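Local atomic coordinates of beta-glucosidase (Pseudoalteromonas sp., PDB entry 3F95), a protein that is the extra C-terminal beta-sandwich domain of an enzyme that probably hydrolyses beta-1,3- and beta-1,4-glucans from their chain ends. Residues 50-55 with 89-94; 117-122 with 159-164; 124-127 with 133-136. All coordinates share one frame; numbering follows the deposited sequence. Where two conformers were deposited one is given.

Contact 1 (50-55 with 89-94)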
ATOM      1  N   VAL A  50      -3.046   4.044 -13.481  1.00 13.83           N
ATOM      2  CA  VAL A  50      -3.878   5.252 -13.471  1.00 14.31           C
ATOM      3  C   VAL A  50      -2.923   6.472 -13.546  1.00 14.72           C
ATOM      4  O   VAL A  50      -1.708   6.355 -13.309  1.00 14.79           O
ATOM      5  CB  VAL A  50      -4.767   5.339 -12.203  1.00 13.71           C
ATOM      6  CG1 VAL A  50      -5.764   4.187 -12.111  1.00 13.96           C
ATOM      7  CG2 VAL A  50      -3.943   5.421 -10.936  1.00 16.90           C
ATOM      8  N   ASN A  51      -3.482   7.630 -13.857  1.00 15.75           N
ATOM      9  CA  ASN A  51      -2.659   8.821 -14.071  1.00 17.47           C
ATOM     10  C   ASN A  51      -2.939   9.832 -12.974  1.00 18.59           C
ATOM     11  O   ASN A  51      -4.090  10.246 -12.767  1.00 19.71           O
ATOM     12  CB  ASN A  51      -2.940   9.414 -15.458  1.00 17.88           C
ATOM     13  CG  ASN A  51      -2.970   8.357 -16.562  1.00 19.11           C
ATOM     14  OD1 ASN A  51      -2.102   7.476 -16.648  1.00 17.31           O
ATOM     15  ND2 ASN A  51      -3.998   8.433 -17.404  1.00 23.41           N
ATOM     16  N   LEU A  52      -1.909  10.188 -12.223  1.00 18.50           N
ATOM     17  CA  LEU A  52      -2.061  11.201 -11.204  1.00 19.17           C
ATOM     18  C   LEU A  52      -1.339  12.488 -11.623  1.00 19.51           C
ATOM     19  O   LEU A  52      -1.988  13.471 -11.950  1.00 19.57           O
ATOM     20  CB  LEU A  52      -1.574  10.686  -9.866  1.00 18.79           C
ATOM     21  CG  LEU A  52      -1.650  11.650  -8.672  1.00 22.39           C
ATOM     22  CD1 LEU A  52      -3.051  12.290  -8.557  1.00 22.24           C
ATOM     23  CD2 LEU A  52      -1.292  10.920  -7.406  1.00 21.14           C
ATOM     24  N   SER A  53      -0.011  12.469 -11.599  1.00 19.53           N
ATOM     25  CA  SER A  53       0.786  13.626 -12.005  1.00 20.27           C
ATOM     26  C   SER A  53       1.352  13.436 -13.405  1.00 20.21           C
ATOM     27  O   SER A  53       1.669  14.418 -14.086  1.00 19.69           O
ATOM     28  CB  SER A  53       1.913  13.874 -10.999  1.00 20.59           C
ATOM     29  OG  SER A  53       1.399  14.318  -9.756  1.00 23.99           O
ATOM     30  N   TYR A  54       1.458  12.171 -13.837  1.00 19.30           N
ATOM     31  CA  TYR A  54       2.037  11.784 -15.137  1.00 20.00           C
ATOM     32  C   TYR A  54       1.204  10.638 -15.691  1.00 20.30           C
ATOM     33  O   TYR A  54       0.329  10.113 -14.965  1.00 22.28           O
ATOM     34  CB  TYR A  54       3.515  11.326 -14.979  1.00 19.34           C
ATOM     35  CG  TYR A  54       4.361  12.330 -14.265  1.00 20.51           C
ATOM     36  CD1 TYR A  54       5.012  13.349 -14.972  1.00 20.67           C
ATOM     37  CD2 TYR A  54       4.492  12.293 -12.870  1.00 21.17           C
ATOM     38  CE1 TYR A  54       5.761  14.311 -14.298  1.00 21.45           C
ATOM     39  CE2 TYR A  54       5.230  13.226 -12.200  1.00 21.28           C
ATOM     40  CZ  TYR A  54       5.867  14.240 -12.915  1.00 20.95           C
ATOM     41  OH  TYR A  54       6.609  15.148 -12.218  1.00 21.63           O
ATOM     42  N   GLN A  55       1.424  10.246 -16.948  1.00 20.19           N
ATOM     43  CA  GLN A  55       0.816   9.008 -17.462  0.50 20.24           C
ATOM     44  C   GLN A  55       1.364   7.831 -16.647  1.00 19.86           C
ATOM     45  O   GLN A  55       2.569   7.709 -16.447  1.00 19.46           O
ATOM     46  CB  GLN A  55       0.953   8.776 -19.005  0.50 20.62           C
ATOM     47  CG  GLN A  55       2.041   9.559 -19.825  0.50 22.23           C
ATOM     48  CD  GLN A  55       2.299   9.016 -21.265  0.50 21.42           C
ATOM     49  OE1 GLN A  55       3.407   9.161 -21.822  0.50 19.49           O
ATOM     50  NE2 GLN A  55       1.274   8.407 -21.868  0.50 23.64           N
ATOM     51  N   GLU A  89       4.937   7.093   3.590  1.00 17.40           N
ATOM     52  CA  GLU A  89       4.036   8.035   2.940  0.50 17.27           C
ATOM     53  C   GLU A  89       3.561   7.488   1.607  1.00 17.24           C
ATOM     54  O   GLU A  89       4.332   6.870   0.869  1.00 16.05           O
ATOM     55  CB  GLU A  89       4.690   9.409   2.745  0.50 16.98           C
ATOM     56  CG  GLU A  89       3.778  10.413   2.025  0.50 17.34           C
ATOM     57  CD  GLU A  89       4.476  11.716   1.618  0.50 18.06           C
ATOM     58  OE1 GLU A  89       4.782  12.514   2.511  0.50 18.32           O
ATOM     59  OE2 GLU A  89       4.682  11.954   0.402  0.50 18.90           O
ATOM     60  N   LEU A  90       2.286   7.712   1.300  1.00 16.33           N
ATOM     61  CA  LEU A  90       1.753   7.303   0.007  1.00 16.22           C
ATOM     62  C   LEU A  90       0.589   8.203  -0.361  1.00 15.99           C
ATOM     63  O   LEU A  90       0.011   8.845   0.508  1.00 15.83           O
ATOM     64  CB  LEU A  90       1.289   5.832   0.040  1.00 16.98           C
ATOM     65  CG  LEU A  90       0.051   5.480   0.905  1.00 17.58           C
ATOM     66  CD1 LEU A  90      -0.564   4.124   0.494  1.00 22.56           C
ATOM     67  CD2 LEU A  90       0.371   5.455   2.358  1.00 21.21           C
ATOM     68  N   LYS A  91       0.259   8.280  -1.639  1.00 15.24           N
ATOM     69  CA  LYS A  91      -1.008   8.888  -2.022  1.00 15.50           C
ATOM     70  C   LYS A  91      -2.003   7.752  -2.291  1.00 15.10           C
ATOM     71  O   LYS A  91      -1.638   6.712  -2.850  1.00 14.86           O
ATOM     72  CB  LYS A  91      -0.839   9.789  -3.248  1.00 15.58           C
ATOM     73  CG  LYS A  91       0.160  10.952  -2.987  1.00 17.11           C
ATOM     74  CD  LYS A  91       0.311  11.852  -4.208  1.00 17.59           C
ATOM     75  CE  LYS A  91       1.272  13.033  -3.905  1.00 19.58           C
ATOM     76  NZ  LYS A  91       2.654  12.512  -3.660  1.00 20.34           N
ATOM     77  N   MET A  92      -3.237   7.940  -1.846  1.00 14.78           N
ATOM     78  CA  MET A  92      -4.286   6.925  -2.051  1.00 14.57           C
ATOM     79  C   MET A  92      -5.584   7.620  -2.433  1.00 14.03           C
ATOM     80  O   MET A  92      -5.849   8.746  -1.970  1.00 12.84           O
ATOM     81  CB  MET A  92      -4.468   6.106  -0.779  1.00 14.06           C
ATOM     82  CG  MET A  92      -5.512   4.981  -0.893  1.00 15.47           C
ATOM     83  SD  MET A  92      -5.824   4.105   0.630  1.00 16.87           S
ATOM     84  CE  MET A  92      -4.307   3.158   0.767  1.00 17.63           C
ATOM     85  N   ARG A  93      -6.389   6.968  -3.280  1.00 13.08           N
ATOM     86  CA  ARG A  93      -7.747   7.404  -3.570  0.50 12.19           C
ATOM     87  C   ARG A  93      -8.628   6.163  -3.401  1.00 14.21           C
ATOM     88  O   ARG A  93      -8.333   5.112  -3.988  1.00 14.40           O
ATOM     89  CB  ARG A  93      -7.828   7.906  -5.013  0.50 11.44           C
ATOM     90  CG  ARG A  93      -9.226   8.278  -5.485  0.50 11.16           C
ATOM     91  CD  ARG A  93      -9.207   8.758  -6.939  0.50 11.65           C
ATOM     92  NE  ARG A  93      -8.843   7.644  -7.824  0.50 13.37           N
ATOM     93  CZ  ARG A  93      -8.528   7.743  -9.113  0.50 15.72           C
ATOM     94  NH1 ARG A  93      -8.517   8.922  -9.725  0.50 16.34           N
ATOM     95  NH2 ARG A  93      -8.216   6.645  -9.796  0.50 14.41           N
ATOM     96  N   ILE A  94      -9.682   6.253  -2.603  1.00 13.39           N
ATOM     97  CA  ILE A  94     -10.568   5.098  -2.448  1.00 14.59           C
ATOM     98  C   ILE A  94     -11.838   5.412  -3.216  1.00 15.67           C
ATOM     99  O   ILE A  94     -12.668   6.193  -2.745  1.00 15.86           O
ATOM    100  CB  ILE A  94     -10.852   4.788  -0.967  1.00 14.95           C
ATOM    101  CG1 ILE A  94      -9.519   4.535  -0.229  1.00 14.18           C
ATOM    102  CG2 ILE A  94     -11.837   3.566  -0.822  1.00 15.50           C
ATOM    103  CD1 ILE A  94      -9.727   4.217   1.267  1.00 14.90           C
TER
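L52 and K91 make the closer of two side-chain touches between the loop 50-55 and the strand 89-94, an aliphatic one with L52 CD2 lying 3.7 Å from K91 CD. The side chains cross at about a right angle, and the methyl meets a methylene of the lysine, not its charged end. CG of L52 stands anti to the backbone N (chi1 179°), which carries the branched end across to K91. The second touch, a methyl beside a guanidinium, is looser: V50 CG1 comes to 4.2 Å from R93 NH2, oblique to the group, after the arginine chain has bent at chi3 (67°).

Polar groups work at the margins. K91 turns at chi4 (65°) and delivers NZ to a salt bridge with D167, leaving its methylenes for L52. On the loop side, the carboxylate of D57 accepts the backbone N of L52 and of S53, which anchors the turn that presents the leucine.

Spacing explains why side chains alone meet: the CA atoms of L52 and K91, the nearest pair, are 9.5 Å apart, and together the segments bury only 118 Å². Strands 58-63 and 161-171 lie between strands 45-50 and 87-94 in the sheet; V50 rests on A164 and L52 on A166, while W131 touches L52, K91 and R93. This is a surface contact of a beta-sandwich, in which a hairpin loop reaches over the outer face of its sheet.

Contact 2 (117-122 with 159-164)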
ATOM      1  N   ILE A 117      -3.886  -1.178  10.518  1.00 18.82           N
ATOM      2  CA  ILE A 117      -4.876  -0.094  10.535  1.00 18.47           C
ATOM      3  C   ILE A 117      -6.130  -0.567   9.826  1.00 18.71           C
ATOM      4  O   ILE A 117      -6.055  -0.912   8.657  1.00 17.83           O
ATOM      5  CB  ILE A 117      -4.318   1.180   9.795  1.00 18.23           C
ATOM      6  CG1 ILE A 117      -3.071   1.716  10.518  1.00 18.59           C
ATOM      7  CG2 ILE A 117      -5.443   2.255   9.573  1.00 18.36           C
ATOM      8  CD1 ILE A 117      -2.235   2.692   9.697  1.00 17.87           C
ATOM      9  N   ASP A 118      -7.287  -0.555  10.504  1.00 18.22           N
ATOM     10  CA  ASP A 118      -8.547  -0.840   9.807  1.00 17.94           C
ATOM     11  C   ASP A 118      -8.944   0.332   8.898  1.00 16.99           C
ATOM     12  O   ASP A 118      -8.754   1.525   9.261  1.00 16.61           O
ATOM     13  CB  ASP A 118      -9.685  -1.099  10.792  1.00 18.93           C
ATOM     14  CG  ASP A 118      -9.390  -2.242  11.730  1.00 23.98           C
ATOM     15  OD1 ASP A 118      -8.909  -3.306  11.258  1.00 26.02           O
ATOM     16  OD2 ASP A 118      -9.644  -2.058  12.934  1.00 29.68           O
ATOM     17  N   PHE A 119      -9.508   0.023   7.739  1.00 15.55           N
ATOM     18  CA  PHE A 119      -9.974   1.115   6.869  1.00 15.30           C
ATOM     19  C   PHE A 119     -10.992   2.024   7.558  1.00 16.05           C
ATOM     20  O   PHE A 119     -11.049   3.217   7.259  1.00 15.71           O
ATOM     21  CB  PHE A 119     -10.500   0.604   5.519  1.00 15.45           C
ATOM     22  CG  PHE A 119      -9.406   0.475   4.462  1.00 12.44           C
ATOM     23  CD1 PHE A 119      -8.234  -0.239   4.723  1.00 14.91           C
ATOM     24  CD2 PHE A 119      -9.541   1.084   3.224  1.00 14.25           C
ATOM     25  CE1 PHE A 119      -7.209  -0.344   3.741  1.00 14.79           C
ATOM     26  CE2 PHE A 119      -8.522   0.971   2.239  1.00 15.35           C
ATOM     27  CZ  PHE A 119      -7.362   0.262   2.520  1.00 12.60           C
ATOM     28  N   SER A 120     -11.777   1.468   8.475  1.00 16.43           N
ATOM     29  CA  SER A 120     -12.780   2.274   9.202  1.00 17.53           C
ATOM     30  C   SER A 120     -12.141   3.459   9.932  1.00 17.40           C
ATOM     31  O   SER A 120     -12.786   4.490  10.119  1.00 18.58           O
ATOM     32  CB  SER A 120     -13.553   1.392  10.191  1.00 16.86           C
ATOM     33  OG  SER A 120     -12.671   0.802  11.123  1.00 19.65           O
ATOM     34  N   SER A 121     -10.891   3.304  10.350  1.00 17.28           N
ATOM     35  CA  SER A 121     -10.178   4.338  11.110  1.00 18.06           C
ATOM     36  C   SER A 121      -9.907   5.619  10.324  1.00 17.14           C
ATOM     37  O   SER A 121      -9.675   6.657  10.936  1.00 16.58           O
ATOM     38  CB  SER A 121      -8.864   3.813  11.680  1.00 19.23           C
ATOM     39  OG  SER A 121      -7.881   3.664  10.663  1.00 19.12           O
ATOM     40  N   PHE A 122      -9.868   5.528   8.991  1.00 16.57           N
ATOM     41  CA  PHE A 122      -9.679   6.726   8.158  1.00 15.61           C
ATOM     42  C   PHE A 122     -10.662   6.832   7.000  1.00 15.06           C
ATOM     43  O   PHE A 122     -10.417   7.582   6.049  1.00 14.73           O
ATOM     44  CB  PHE A 122      -8.207   6.879   7.679  1.00 14.56           C
ATOM     45  CG  PHE A 122      -7.716   5.751   6.755  1.00 15.26           C
ATOM     46  CD1 PHE A 122      -7.422   6.017   5.420  1.00 15.65           C
ATOM     47  CD2 PHE A 122      -7.530   4.452   7.243  1.00 15.03           C
ATOM     48  CE1 PHE A 122      -6.940   4.995   4.552  1.00 17.28           C
ATOM     49  CE2 PHE A 122      -7.079   3.420   6.394  1.00 15.33           C
ATOM     50  CZ  PHE A 122      -6.776   3.703   5.054  1.00 14.36           C
ATOM     51  N   GLN A 159     -12.259  -8.034   0.615  1.00 17.48           N
ATOM     52  CA  GLN A 159     -13.016  -8.890  -0.313  1.00 19.13           C
ATOM     53  C   GLN A 159     -13.647  -8.060  -1.410  1.00 18.38           C
ATOM     54  O   GLN A 159     -13.975  -8.562  -2.483  1.00 19.15           O
ATOM     55  CB  GLN A 159     -14.137  -9.644   0.419  1.00 19.61           C
ATOM     56  CG  GLN A 159     -13.663 -10.533   1.529  1.00 25.31           C
ATOM     57  CD  GLN A 159     -14.805 -11.172   2.282  1.00 30.95           C
ATOM     58  OE1 GLN A 159     -15.261 -10.651   3.303  1.00 35.46           O
ATOM     59  NE2 GLN A 159     -15.282 -12.303   1.781  1.00 32.85           N
ATOM     60  N   ASN A 160     -13.851  -6.773  -1.151  1.00 18.27           N
ATOM     61  CA  ASN A 160     -14.528  -5.942  -2.124  1.00 17.72           C
ATOM     62  C   ASN A 160     -14.169  -4.482  -1.865  1.00 16.88           C
ATOM     63  O   ASN A 160     -14.512  -3.940  -0.815  1.00 17.54           O
ATOM     64  CB  ASN A 160     -16.040  -6.142  -2.018  1.00 19.35           C
ATOM     65  CG  ASN A 160     -16.758  -5.602  -3.202  1.00 22.40           C
ATOM     66  OD1 ASN A 160     -16.849  -4.383  -3.383  1.00 25.54           O
ATOM     67  ND2 ASN A 160     -17.267  -6.497  -4.041  1.00 27.44           N
ATOM     68  N   LEU A 161     -13.499  -3.861  -2.828  1.00 14.60           N
ATOM     69  CA  LEU A 161     -12.782  -2.593  -2.570  1.00 13.71           C
ATOM     70  C   LEU A 161     -12.219  -2.104  -3.891  1.00 12.98           C
ATOM     71  O   LEU A 161     -11.831  -2.906  -4.730  1.00 12.96           O
ATOM     72  CB  LEU A 161     -11.592  -2.845  -1.633  1.00 13.43           C
ATOM     73  CG  LEU A 161     -10.558  -1.722  -1.364  1.00 12.78           C
ATOM     74  CD1 LEU A 161     -11.246  -0.508  -0.672  1.00 13.03           C
ATOM     75  CD2 LEU A 161      -9.473  -2.282  -0.473  1.00 14.45           C
ATOM     76  N   SER A 162     -12.209  -0.785  -4.077  1.00 12.01           N
ATOM     77  CA  SER A 162     -11.519  -0.192  -5.209  0.50 11.41           C
ATOM     78  C   SER A 162     -10.746   1.051  -4.760  1.00 12.87           C
ATOM     79  O   SER A 162     -11.322   1.998  -4.191  1.00 12.63           O
ATOM     80  CB  SER A 162     -12.516   0.137  -6.327  0.50 11.56           C
ATOM     81  OG  SER A 162     -11.844   0.687  -7.437  0.50 13.93           O
ATOM     82  N   LEU A 163      -9.450   1.065  -5.070  1.00 12.12           N
ATOM     83  CA  LEU A 163      -8.606   2.182  -4.689  1.00 12.55           C
ATOM     84  C   LEU A 163      -7.432   2.267  -5.637  1.00 13.02           C
ATOM     85  O   LEU A 163      -7.231   1.389  -6.459  1.00 12.64           O
ATOM     86  CB  LEU A 163      -8.129   2.047  -3.238  1.00 12.12           C
ATOM     87  CG  LEU A 163      -7.350   0.775  -2.819  1.00 13.19           C
ATOM     88  CD1 LEU A 163      -5.940   0.670  -3.391  1.00 14.10           C
ATOM     89  CD2 LEU A 163      -7.343   0.637  -1.302  1.00 12.57           C
ATOM     90  N   ALA A 164      -6.671   3.343  -5.502  1.00 13.04           N
ATOM     91  CA  ALA A 164      -5.460   3.514  -6.292  1.00 13.23           C
ATOM     92  C   ALA A 164      -4.393   4.060  -5.374  1.00 13.42           C
ATOM     93  O   ALA A 164      -4.707   4.715  -4.386  1.00 12.63           O
ATOM     94  CB  ALA A 164      -5.699   4.435  -7.425  1.00 14.08           C
TER
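F119 and L161 mark the closest approach of the two backbones, yet their CA atoms are 10.5 Å apart. Residues 117-118 finish a strand, and 119-121 then take helical phi/psi values without regular helical bonding. This turn is tied at D118 O, which accepts two donors from one residue: S121 N at 3.0 Å, and S121 OG at 2.7 Å with a C=O...OG angle of 161°. F122 N adds a bond to F119 O. Facing the turn, residues 161-164 are extended.

The strands that carry the segments, 113-118 and 161-171, belong to different sheets, so the contact spans the hydrophobic interior of a beta-sandwich, here in a region assigned to the galactose-binding-domain-like superfamily. F119 does the bridging. Its ring meets L163 with an edge: CD2 of the leucine sits near the ring plane, 3.7 Å from CE2 and 3.8 Å from CZ of F119, and the two side chains cross at about a right angle. L163 reaches this place with CG lodged between its backbone N and carbonyl carbon (chi1 57°). L161 CD1 stands obliquely to the same ring and more loosely, 4.3 Å from F119 CE2.

One ring face of F119 is taken by F122, whose CZ lies 4.0 Å above the plane over the centre. I94 touches F119, L161 and L163, while W63 packs against both leucines.

Contact 3 (124-127 with 133-136)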
ATOM      1  N   GLN A 124     -13.655   8.171   6.728  1.00 15.83           N
ATOM      2  CA  GLN A 124     -14.343   9.439   6.520  0.50 15.80           C
ATOM      3  C   GLN A 124     -13.456  10.409   5.775  1.00 16.76           C
ATOM      4  O   GLN A 124     -13.902  11.040   4.839  1.00 16.64           O
ATOM      5  CB  GLN A 124     -14.896  10.016   7.822  0.50 15.20           C
ATOM      6  CG  GLN A 124     -16.163   9.310   8.292  0.50 16.99           C
ATOM      7  CD  GLN A 124     -17.417   9.722   7.513  0.50 19.11           C
ATOM      8  OE1 GLN A 124     -17.600   9.358   6.339  0.50 19.70           O
ATOM      9  NE2 GLN A 124     -18.296  10.488   8.175  0.50 20.21           N
ATOM     10  N   LEU A 125     -12.186  10.498   6.153  1.00 17.09           N
ATOM     11  CA  LEU A 125     -11.298  11.421   5.453  1.00 17.13           C
ATOM     12  C   LEU A 125     -11.057  11.050   3.975  1.00 17.19           C
ATOM     13  O   LEU A 125     -10.700  11.910   3.168  1.00 16.82           O
ATOM     14  CB  LEU A 125      -9.997  11.616   6.231  1.00 18.51           C
ATOM     15  CG  LEU A 125      -8.987  10.508   6.478  1.00 19.16           C
ATOM     16  CD1 LEU A 125      -7.959  10.448   5.337  1.00 21.83           C
ATOM     17  CD2 LEU A 125      -8.294  10.781   7.808  1.00 21.87           C
ATOM     18  N   MET A 126     -11.274   9.772   3.632  1.00 16.20           N
ATOM     19  CA  MET A 126     -11.168   9.281   2.259  1.00 17.20           C
ATOM     20  C   MET A 126     -12.492   9.321   1.451  1.00 17.36           C
ATOM     21  O   MET A 126     -12.515   9.045   0.246  1.00 16.71           O
ATOM     22  CB  MET A 126     -10.645   7.832   2.276  1.00 16.48           C
ATOM     23  CG  MET A 126      -9.263   7.651   2.958  1.00 15.50           C
ATOM     24  SD  MET A 126      -7.935   8.659   2.267  1.00 16.20           S
ATOM     25  CE  MET A 126      -7.643   7.865   0.687  1.00 18.72           C
ATOM     26  N   ALA A 127     -13.597   9.652   2.123  1.00 18.30           N
ATOM     27  CA  ALA A 127     -14.941   9.404   1.597  1.00 18.00           C
ATOM     28  C   ALA A 127     -15.295  10.292   0.411  1.00 18.28           C
ATOM     29  O   ALA A 127     -16.252  10.001  -0.327  1.00 19.19           O
ATOM     30  CB  ALA A 127     -15.994   9.571   2.719  1.00 19.29           C
ATOM     31  N   THR A 133      -2.747  12.522   0.372  1.00 15.62           N
ATOM     32  CA  THR A 133      -1.429  12.085   0.778  1.00 16.42           C
ATOM     33  C   THR A 133      -1.497  11.650   2.244  1.00 16.03           C
ATOM     34  O   THR A 133      -1.831  12.444   3.133  1.00 16.50           O
ATOM     35  CB  THR A 133      -0.385  13.204   0.609  1.00 16.02           C
ATOM     36  OG1 THR A 133      -0.429  13.666  -0.736  1.00 17.73           O
ATOM     37  CG2 THR A 133       1.000  12.673   0.906  1.00 18.00           C
ATOM     38  N   LEU A 134      -1.196  10.375   2.481  1.00 15.60           N
ATOM     39  CA  LEU A 134      -1.278   9.792   3.822  1.00 15.93           C
ATOM     40  C   LEU A 134       0.133   9.562   4.366  1.00 17.16           C
ATOM     41  O   LEU A 134       0.992   8.978   3.669  1.00 17.22           O
ATOM     42  CB  LEU A 134      -2.053   8.462   3.764  1.00 15.74           C
ATOM     43  CG  LEU A 134      -3.477   8.472   3.196  1.00 18.02           C
ATOM     44  CD1 LEU A 134      -4.062   7.041   3.202  1.00 18.11           C
ATOM     45  CD2 LEU A 134      -4.382   9.444   4.033  1.00 16.25           C
ATOM     46  N   ALA A 135       0.397  10.054   5.577  1.00 16.62           N
ATOM     47  CA  ALA A 135       1.663   9.798   6.256  1.00 16.86           C
ATOM     48  C   ALA A 135       1.423   8.832   7.417  1.00 17.50           C
ATOM     49  O   ALA A 135       0.592   9.072   8.283  1.00 17.05           O
ATOM     50  CB  ALA A 135       2.353  11.122   6.726  1.00 16.89           C
ATOM     51  N   ILE A 136       2.106   7.694   7.388  1.00 16.85           N
ATOM     52  CA  ILE A 136       1.846   6.650   8.380  1.00 17.59           C
ATOM     53  C   ILE A 136       3.033   6.457   9.324  1.00 17.70           C
ATOM     54  O   ILE A 136       4.043   5.858   8.941  1.00 16.76           O
ATOM     55  CB  ILE A 136       1.460   5.295   7.717  1.00 17.88           C
ATOM     56  CG1 ILE A 136       0.245   5.504   6.801  1.00 18.87           C
ATOM     57  CG2 ILE A 136       1.174   4.272   8.796  1.00 16.63           C
ATOM     58  CD1 ILE A 136      -0.053   4.344   5.856  1.00 18.22           C
TER
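Apolar packing of a short helical turn on a strand defines this contact. The turn, 123-126, lies in the connection from strand 113-118 of one sheet to strand 132-137 of the other, and it packs on the latter. The CA atoms of M126 and L134, the nearest pair, are 10.0 Å apart, so side chains must fill the distance; the buried area totals 92 Å².

L134 is the shared partner. Its CB points toward the helical turn, and its CD2 methyl receives both neighbours, L125 CD1 at 3.9 Å and M126 SD at 4.0 Å. The approaches differ. L125 crosses L134 obliquely, offering one methyl branch, whereas M126 and L134 reach toward each other tip to tip. The methionine gets there by folding: chi2 of -56° and chi3 of -72° bend the chain twice and swing the thioether toward the strand, although the bond from CA to CB does not itself aim that way. Within the turn, which is only weakly helical, A127 N bonds to Q124 O at 3.1 Å, three residues back.

Further apolar side chains adjoin the packing: F122 on L134, and M92 and I94 on M126. Across the contact itself the touching groups are two methyls and a sulfur, with no directional bond between them, which implies that fit and exclusion of water, more than specific polar recognition, seat the helical turn against the strand.

Strand 87-94 connects all three contacts. R93 O lies 2.9 Å from A164 N, probably a hydrogen bond joining contact 1 to the strand of contact 2, and L90 O lies 2.8 Å from L134 N, likewise tying it to contact 3. The strand's outer face bears contact 1, while its inner face supplies I94, whose CD1 is 3.6 Å from F119 CE2. Contacts 2 and 3, with centres about 10 Å apart, form continuous core: F122 CE1 approaches L134 CD1 to 3.8 Å. Contact 3 is also nested within the chain loop that contact 2 closes. The centre of contact 1 is about 16 Å from that of contact 2 and 13 Å from that of contact 3.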